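Long-range contacts in putative major capsid protein (PDB 6G44), which probably builds the icosahedral shell of the virophage mavirus, as a double jelly-roll major capsid protein that assembles into trimers: residues P73-S78 and I266-Q271; E150-K155 and A418-G423; K318-T323 and Q451-F456. One frame throughout, in Å; residues are numbered along the deposited sequence.

Contact 1. Residues P73-S78 and I266-Q271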
# COMPACT_ATOMS: atom_id res chain seq x y z
N PRO C 73 -5.51 22.79 -12.38
CA PRO C 73 -4.76 23.88 -11.83
C PRO C 73 -4.65 23.83 -10.30
O PRO C 73 -5.53 23.29 -9.62
CB PRO C 73 -5.55 25.12 -12.28
CG PRO C 73 -6.94 24.64 -12.51
CD PRO C 73 -6.75 23.23 -13.03
N ARG C 74 -3.57 24.38 -9.79
CA ARG C 74 -3.27 24.34 -8.38
C ARG C 74 -3.15 25.74 -7.81
O ARG C 74 -2.89 26.70 -8.55
CB ARG C 74 -1.95 23.57 -8.09
CG ARG C 74 -1.92 22.18 -8.70
CD ARG C 74 -0.63 21.44 -8.40
NE ARG C 74 -0.55 20.93 -7.03
CZ ARG C 74 -1.05 19.77 -6.62
NH1 ARG C 74 -0.89 19.43 -5.36
NH2 ARG C 74 -1.73 18.99 -7.44
N LEU C 75 -3.32 25.86 -6.52
CA LEU C 75 -3.06 27.09 -5.80
C LEU C 75 -1.88 26.91 -4.87
O LEU C 75 -1.83 25.95 -4.08
CB LEU C 75 -4.31 27.48 -5.00
CG LEU C 75 -5.56 27.75 -5.82
CD1 LEU C 75 -6.81 27.88 -4.95
CD2 LEU C 75 -5.40 29.02 -6.66
N ARG C 76 -0.92 27.84 -4.93
CA ARG C 76 0.23 27.87 -4.05
C ARG C 76 -0.00 29.01 -3.07
O ARG C 76 -0.09 30.17 -3.49
CB ARG C 76 1.55 28.07 -4.82
CG ARG C 76 2.79 28.16 -3.92
CD ARG C 76 3.95 28.80 -4.69
NE ARG C 76 5.22 28.77 -3.96
CZ ARG C 76 5.65 29.70 -3.10
NH1 ARG C 76 4.92 30.77 -2.77
NH2 ARG C 76 6.86 29.53 -2.53
N VAL C 77 -0.12 28.67 -1.79
CA VAL C 77 -0.29 29.67 -0.73
C VAL C 77 0.94 29.70 0.13
O VAL C 77 1.55 28.65 0.38
CB VAL C 77 -1.54 29.48 0.12
CG1 VAL C 77 -2.80 29.61 -0.71
CG2 VAL C 77 -1.48 28.17 0.90
N SER C 78 1.31 30.90 0.57
CA SER C 78 2.36 31.05 1.54
C SER C 78 1.92 32.06 2.57
O SER C 78 1.22 33.01 2.25
CB SER C 78 3.68 31.44 0.89
OG SER C 78 3.60 32.70 0.30
N ILE C 266 -0.84 34.23 -2.57
CA ILE C 266 -1.45 33.15 -3.32
C ILE C 266 -1.21 33.34 -4.80
O ILE C 266 -1.32 34.46 -5.32
CB ILE C 266 -2.95 33.00 -2.98
CG1 ILE C 266 -3.56 31.73 -3.62
CG2 ILE C 266 -3.73 34.25 -3.35
CD1 ILE C 266 -4.98 31.46 -3.21
N ASN C 267 -0.81 32.25 -5.48
CA ASN C 267 -0.68 32.22 -6.93
C ASN C 267 -1.41 30.99 -7.47
O ASN C 267 -1.54 30.00 -6.75
CB ASN C 267 0.79 32.15 -7.32
CG ASN C 267 1.57 33.40 -6.95
OD1 ASN C 267 0.99 34.47 -6.75
ND2 ASN C 267 2.88 33.29 -6.90
N MET C 268 -1.87 31.06 -8.71
CA MET C 268 -2.45 29.91 -9.42
C MET C 268 -1.41 29.39 -10.36
O MET C 268 -0.88 30.15 -11.17
CB MET C 268 -3.72 30.27 -10.15
CG MET C 268 -4.32 29.09 -10.90
SD MET C 268 -6.04 29.33 -11.36
CE MET C 268 -5.87 30.66 -12.54
N LEU C 269 -1.08 28.10 -10.26
CA LEU C 269 -0.04 27.47 -11.04
C LEU C 269 -0.67 26.46 -11.98
O LEU C 269 -1.43 25.59 -11.52
CB LEU C 269 0.96 26.75 -10.14
CG LEU C 269 2.03 27.59 -9.44
CD1 LEU C 269 1.50 28.77 -8.64
CD2 LEU C 269 2.91 26.75 -8.56
N VAL C 270 -0.40 26.58 -13.27
CA VAL C 270 -0.95 25.64 -14.23
C VAL C 270 -0.07 25.56 -15.47
O VAL C 270 0.49 26.57 -15.92
CB VAL C 270 -2.41 26.02 -14.61
CG1 VAL C 270 -2.48 27.34 -15.40
CG2 VAL C 270 -3.15 24.89 -15.31
N GLN C 271 0.04 24.36 -16.05
CA GLN C 271 0.72 24.20 -17.30
C GLN C 271 -0.03 24.86 -18.45
O GLN C 271 -1.24 24.95 -18.47
CB GLN C 271 0.91 22.69 -17.58
CG GLN C 271 1.94 22.02 -16.67
CD GLN C 271 1.73 20.54 -16.55
OE1 GLN C 271 0.68 20.11 -16.09
NE2 GLN C 271 2.73 19.73 -16.99

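Contact 2. Residues E150-K155 and A418-G423. With SO4 (sulfate ion), chain P.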
# COMPACT_ATOMS: atom_id res chain seq x y z
N GLU C 150 -8.88 10.15 12.13
CA GLU C 150 -9.74 9.05 12.53
C GLU C 150 -10.50 9.32 13.81
O GLU C 150 -11.59 8.77 13.98
CB GLU C 150 -8.90 7.77 12.69
CG GLU C 150 -8.25 7.32 11.39
CD GLU C 150 -6.89 7.93 11.07
OE1 GLU C 150 -6.40 8.77 11.88
OE2 GLU C 150 -6.33 7.57 10.00
N TYR C 151 -9.89 10.09 14.71
CA TYR C 151 -10.45 10.34 16.05
C TYR C 151 -10.60 11.85 16.29
O TYR C 151 -10.03 12.67 15.57
CB TYR C 151 -9.63 9.65 17.14
CG TYR C 151 -9.39 8.20 16.83
CD1 TYR C 151 -10.40 7.26 16.96
CD2 TYR C 151 -8.18 7.76 16.32
CE1 TYR C 151 -10.19 5.94 16.61
CE2 TYR C 151 -7.97 6.44 15.95
CZ TYR C 151 -8.99 5.54 16.09
OH TYR C 151 -8.76 4.24 15.71
N ASN C 152 -11.33 12.19 17.35
CA ASN C 152 -11.67 13.58 17.59
C ASN C 152 -10.63 14.35 18.41
O ASN C 152 -10.85 15.54 18.70
CB ASN C 152 -13.07 13.67 18.20
CG ASN C 152 -13.12 13.28 19.66
OD1 ASN C 152 -12.24 12.60 20.18
ND2 ASN C 152 -14.19 13.70 20.33
N LYS C 153 -9.53 13.70 18.80
CA LYS C 153 -8.40 14.34 19.46
C LYS C 153 -7.11 13.76 18.93
O LYS C 153 -7.04 12.56 18.58
CB LYS C 153 -8.41 14.08 20.95
CG LYS C 153 -9.58 14.67 21.72
CD LYS C 153 -9.27 14.60 23.19
CE LYS C 153 -10.40 15.09 24.06
NZ LYS C 153 -10.37 14.21 25.24
N ILE C 154 -6.08 14.59 18.90
CA ILE C 154 -4.74 14.21 18.47
C ILE C 154 -3.79 14.52 19.60
O ILE C 154 -3.86 15.62 20.17
CB ILE C 154 -4.33 15.01 17.21
CG1 ILE C 154 -5.19 14.62 16.02
CG2 ILE C 154 -2.85 14.84 16.90
CD1 ILE C 154 -5.19 15.65 14.88
N LYS C 155 -2.92 13.59 19.96
CA LYS C 155 -1.94 13.80 21.04
C LYS C 155 -0.58 13.32 20.62
O LYS C 155 -0.44 12.27 19.99
CB LYS C 155 -2.36 13.04 22.30
CG LYS C 155 -3.72 13.45 22.84
CD LYS C 155 -4.02 12.81 24.21
CE LYS C 155 -4.02 11.28 24.17
NZ LYS C 155 -4.48 10.72 25.48
N ALA C 418 -11.59 11.29 27.45
CA ALA C 418 -12.20 10.37 26.48
C ALA C 418 -11.95 10.88 25.06
O ALA C 418 -12.03 12.09 24.77
CB ALA C 418 -13.68 10.25 26.72
N ILE C 419 -11.68 9.92 24.17
CA ILE C 419 -11.51 10.15 22.74
C ILE C 419 -12.51 9.30 21.99
O ILE C 419 -12.68 8.13 22.32
CB ILE C 419 -10.08 9.80 22.31
CG1 ILE C 419 -9.09 10.73 23.02
CG2 ILE C 419 -9.91 9.95 20.79
CD1 ILE C 419 -7.65 10.35 22.88
N PHE C 420 -13.11 9.89 20.96
CA PHE C 420 -14.13 9.24 20.12
C PHE C 420 -13.73 9.20 18.67
O PHE C 420 -12.94 10.03 18.19
CB PHE C 420 -15.49 9.92 20.27
CG PHE C 420 -16.03 9.84 21.67
CD1 PHE C 420 -15.69 10.79 22.63
CD2 PHE C 420 -16.86 8.80 22.04
CE1 PHE C 420 -16.14 10.67 23.92
CE2 PHE C 420 -17.32 8.68 23.34
CZ PHE C 420 -16.96 9.62 24.28
N GLY C 421 -14.28 8.23 17.96
CA GLY C 421 -14.16 8.26 16.51
C GLY C 421 -14.69 9.56 15.94
O GLY C 421 -15.63 10.16 16.49
N ALA C 422 -14.11 10.00 14.83
CA ALA C 422 -14.53 11.27 14.23
C ALA C 422 -15.99 11.25 13.80
O ALA C 422 -16.64 12.30 13.73
CB ALA C 422 -13.65 11.65 13.06
N GLY C 423 -16.49 10.07 13.46
CA GLY C 423 -17.91 9.88 13.13
C GLY C 423 -18.14 9.53 11.67
O GLY C 423 -17.21 9.27 10.93
S SO4 P . -5.03 7.24 24.67
O1 SO4 P . -5.86 8.17 25.45
O2 SO4 P . -5.18 5.85 25.19
O3 SO4 P . -5.36 7.27 23.22
O4 SO4 P . -3.62 7.74 24.84
O HOH W 1 -13.73 13.78 23.23

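Contact 3. Residues K318-T323 and Q451-F456. With SO4 (sulfate ion), chain B.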
# COMPACT_ATOMS: atom_id res chain seq x y z
N LYS C 318 -29.69 7.97 22.06
CA LYS C 318 -29.90 7.77 20.63
C LYS C 318 -30.71 8.94 20.13
O LYS C 318 -31.93 8.97 20.34
CB LYS C 318 -30.62 6.45 20.36
CG LYS C 318 -29.91 5.22 20.91
CD LYS C 318 -30.61 3.93 20.51
CE LYS C 318 -30.57 2.86 21.58
NZ LYS C 318 -29.21 2.36 21.94
N HIS C 319 -30.03 9.90 19.51
CA HIS C 319 -30.65 11.09 18.93
C HIS C 319 -31.16 10.79 17.54
O HIS C 319 -30.56 10.01 16.81
CB HIS C 319 -29.64 12.21 18.86
CG HIS C 319 -29.11 12.60 20.19
ND1 HIS C 319 -29.89 13.23 21.13
CD2 HIS C 319 -27.90 12.40 20.77
CE1 HIS C 319 -29.18 13.43 22.22
NE2 HIS C 319 -27.97 12.93 22.03
N ILE C 320 -32.31 11.36 17.18
CA ILE C 320 -32.90 11.16 15.86
C ILE C 320 -33.12 12.49 15.18
O ILE C 320 -33.64 13.46 15.78
CB ILE C 320 -34.23 10.38 15.95
CG1 ILE C 320 -34.03 9.04 16.68
CG2 ILE C 320 -34.84 10.18 14.56
CD1 ILE C 320 -35.29 8.28 17.05
N LEU C 321 -32.78 12.54 13.90
CA LEU C 321 -33.11 13.69 13.06
C LEU C 321 -33.68 13.15 11.77
O LEU C 321 -33.21 12.14 11.24
CB LEU C 321 -31.88 14.56 12.78
CG LEU C 321 -31.36 15.49 13.87
CD1 LEU C 321 -30.01 16.10 13.53
CD2 LEU C 321 -32.39 16.60 14.11
N THR C 322 -34.71 13.84 11.26
CA THR C 322 -35.34 13.47 10.01
C THR C 322 -35.47 14.71 9.12
O THR C 322 -36.06 15.71 9.54
CB THR C 322 -36.75 12.87 10.24
OG1 THR C 322 -36.67 11.77 11.16
CG2 THR C 322 -37.34 12.38 8.95
N THR C 323 -34.97 14.63 7.89
CA THR C 323 -35.09 15.75 6.96
C THR C 323 -36.56 15.99 6.65
O THR C 323 -37.39 15.10 6.77
CB THR C 323 -34.39 15.51 5.61
OG1 THR C 323 -35.01 14.44 4.90
CG2 THR C 323 -32.89 15.23 5.80
N GLN C 451 -36.90 11.34 1.95
CA GLN C 451 -36.75 11.76 3.32
C GLN C 451 -35.74 10.81 3.97
O GLN C 451 -35.76 9.61 3.70
CB GLN C 451 -38.11 11.67 4.03
CG GLN C 451 -38.15 12.25 5.43
CD GLN C 451 -39.59 12.52 5.88
OE1 GLN C 451 -40.44 11.65 5.78
NE2 GLN C 451 -39.85 13.73 6.35
N VAL C 452 -34.86 11.37 4.79
CA VAL C 452 -33.81 10.61 5.48
C VAL C 452 -33.94 10.80 6.99
O VAL C 452 -33.94 11.93 7.46
CB VAL C 452 -32.41 11.07 5.00
CG1 VAL C 452 -31.30 10.42 5.82
CG2 VAL C 452 -32.26 10.75 3.52
N GLN C 453 -34.02 9.69 7.72
CA GLN C 453 -33.98 9.68 9.19
C GLN C 453 -32.62 9.08 9.60
O GLN C 453 -32.28 8.01 9.10
CB GLN C 453 -35.11 8.81 9.72
CG GLN C 453 -35.09 8.61 11.23
CD GLN C 453 -35.97 7.48 11.69
OE1 GLN C 453 -35.50 6.37 11.93
NE2 GLN C 453 -37.28 7.75 11.77
N ALA C 454 -31.88 9.77 10.45
CA ALA C 454 -30.62 9.25 11.00
C ALA C 454 -30.74 9.17 12.50
O ALA C 454 -31.18 10.14 13.12
CB ALA C 454 -29.46 10.17 10.64
N THR C 455 -30.34 8.04 13.07
CA THR C 455 -30.21 7.86 14.51
C THR C 455 -28.71 7.87 14.82
O THR C 455 -27.93 7.17 14.14
CB THR C 455 -30.88 6.55 14.96
OG1 THR C 455 -32.24 6.51 14.48
CG2 THR C 455 -30.88 6.42 16.46
N PHE C 456 -28.31 8.62 15.83
CA PHE C 456 -26.89 8.87 16.05
C PHE C 456 -26.56 9.16 17.48
O PHE C 456 -27.41 9.57 18.28
CB PHE C 456 -26.40 10.01 15.15
CG PHE C 456 -27.13 11.31 15.37
CD1 PHE C 456 -28.31 11.58 14.67
CD2 PHE C 456 -26.66 12.25 16.27
CE1 PHE C 456 -28.99 12.79 14.88
CE2 PHE C 456 -27.32 13.46 16.47
CZ PHE C 456 -28.50 13.70 15.78
S SO4 B . -32.32 7.70 24.86
O1 SO4 B . -31.99 7.24 26.22
O2 SO4 B . -33.78 7.66 24.60
O3 SO4 B . -31.91 9.11 24.76
O4 SO4 B . -31.65 6.80 23.87
O HOH W 2 -38.67 9.92 11.00

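Contact 1. Residues P73-S78 and I266-Q271
Val77 lies alongside Ile266, the two side chains pointing the same way, with CG1 of Val77 3.7 Å from CG1 of Ile266. They form a non-hydrogen-bonded pair in the antiparallel ladder between strands 74-84 and 258-273, in the N-terminal part of a double jelly-roll capsid protein; strand 195-205 pairs with the other edge of 74-84. Ile266, with CG1 anti to the backbone N and CD1 extended beyond it (chi1 -172°, chi2 174°), runs this branch along Val77 CG1 and brings CD1 to 4.2 Å from Leu75 CD2. On the same face Leu75 crosses Met268 obliquely, its CD2 reaching Met268 CB at 4.1 Å. This face turns inward: Leu232, Val230 and Phe228 of strand 222-235, with Phe61 and Ile59 of strand 58-66, pack on it, as expected for the interior of a beta sandwich. At the start of 73-78, CB of Pro73 rests 3.9 Å from CG2 of Val270.

The other face carries Arg74, Leu269, Arg76 and Asn267. Leu269 turns its two methyls to the base of Arg76, CD1 3.9 Å from Arg76 CB, while the extended chain of Arg76 carries its guanidinium away from the pair. Arg74 bends at chi3 and leads off to a salt bridge with Asp203 and a hydrogen bond to the carbonyl of Leu141. Glu374 of the second subunit packs on Arg76 and Leu269, so this face also meets the trimer interface. The backbone closes two hydrogen-bonded pairs, Arg74 with Leu269 and Arg76 with Asn267. Their four bonds are not alike: Arg74 N meets Leu269 O in the carbonyl plane at 3.0 Å, whereas Leu269 N comes to Arg74 O at 2.9 Å from above that carbonyl's plane.

Contact 2. Residues E150-K155 and A418-G423
Asn152 and Phe420 lie side by side and point the same way, the amide plane perpendicular to the ring and ND2 at the ring edge. The contact joins two loops of the double jelly-roll, one following helix 136-142 and one following helix 411-417. Their backbones bridge once, at Tyr151 and Gly421, where Ala422 N donates to Glu150 O at 2.9 Å and Asn152 N to Phe420 O at 2.8 Å, the latter nearly along the C=O axis. CG of Asn152 sits between its own N and carbonyl carbon (chi1 76°), folding the side chain back so that OD1 takes the N-H of Phe420 at 3.0 Å, from well above the amide plane; one residue thus grips both backbone polar atoms of Phe420. Asn152 ND2 also bonds Gln352, and the phenol end of Tyr151 runs off to Ser392 and Arg390.

Ile419 is flanked by Tyr151, whose CB lies 3.7 Å from its CG2, and by Lys153, which crosses it obliquely with CD 3.9 Å from CG1. Past the tip of Ile419, Lys155 NZ donates to O1 of a sulfate, probably from the crystallisation liquor, at 2.9 Å; Asn400 and Thr403, with Lys93 and Thr167 of the third subunit, complete its site. Lys153 turns at chi4 to donate from NZ to Ala418 O at 2.7 Å and also to Lys416 O; Ala418 O takes a second bond from a water that accepts from Asn152 ND2.

Contact 3. Residues K318-T323 and Q451-F456
Lys318 opens the segment by donating its backbone N-H to a sulfate, probably from the crystallisation liquor, 2.9 Å from N to O4. Its CB brushes Thr455 CG2, and the bent chain carries NZ to the carbonyl of Gly314. His319 lies in the antiparallel pairing of strands 319-328 and 448-457, in a four-stranded sheet of the C-terminal half of the double jelly-roll. It makes a hydrogen-bonded pair with Phe456, and its CB sits over that ring in a CH-pi contact, 3.8 Å from the centroid; its imidazole leads on to Asn305. Phe456 is placed for this by its CG lying between N and the carbonyl carbon (chi1 59°), which swings the ring across toward the neighbouring strand.

Ile320, on the opposite face, runs alongside Thr455 and lays CG2 3.7 Å from Gln453 CG. Leu321 returns to the buried face, with CG at the edge of the Phe456 ring and CD1 3.6 Å from Phe456 CZ. Its backbone pairs both ways with Ala454. Thr322 packs OG1 against the CG of Gln453. Thr323 makes three bonds: its N reaches Val452 O, its OG1 receives Val452 N at 3.1 Å, and its O takes Gln451 NE2 at 2.8 Å.

Leu321, Phe456 and Val452 pack inward on strands 286-305 and 464-482, whereas Thr322, Gln453 and Thr455, with the exposed Ile320 among them, make a mixed outer side on which a water joins Thr322 OG1 to Gln453 NE2. Beyond the last bridged pair a hydroxyl replaces a carbonyl as acceptor for Val452 N, so side chains take over where the regular pairing stops.

Contacts 1 and 3 are both antiparallel strand pairings, but of different sheets, on opposite sides of the chain's centre and about 41 Å apart between centres. Contact 1 is buried, with apolar packing on one face and a neighbouring subunit reaching the other; contact 3 is only partly buried, and no other chain of the assembly touches its segments. Contact 2, about 22 Å from contact 3 centre to centre, is buried like contact 1 and also lies against another subunit. It ties an earlier loop to a later one and, lacking regular strands, divides its direct bonds evenly between backbone pairs and side-chain-to-backbone bonds, where the others depend mainly on backbone ladders. Its segments alternate along the chain with those of both others.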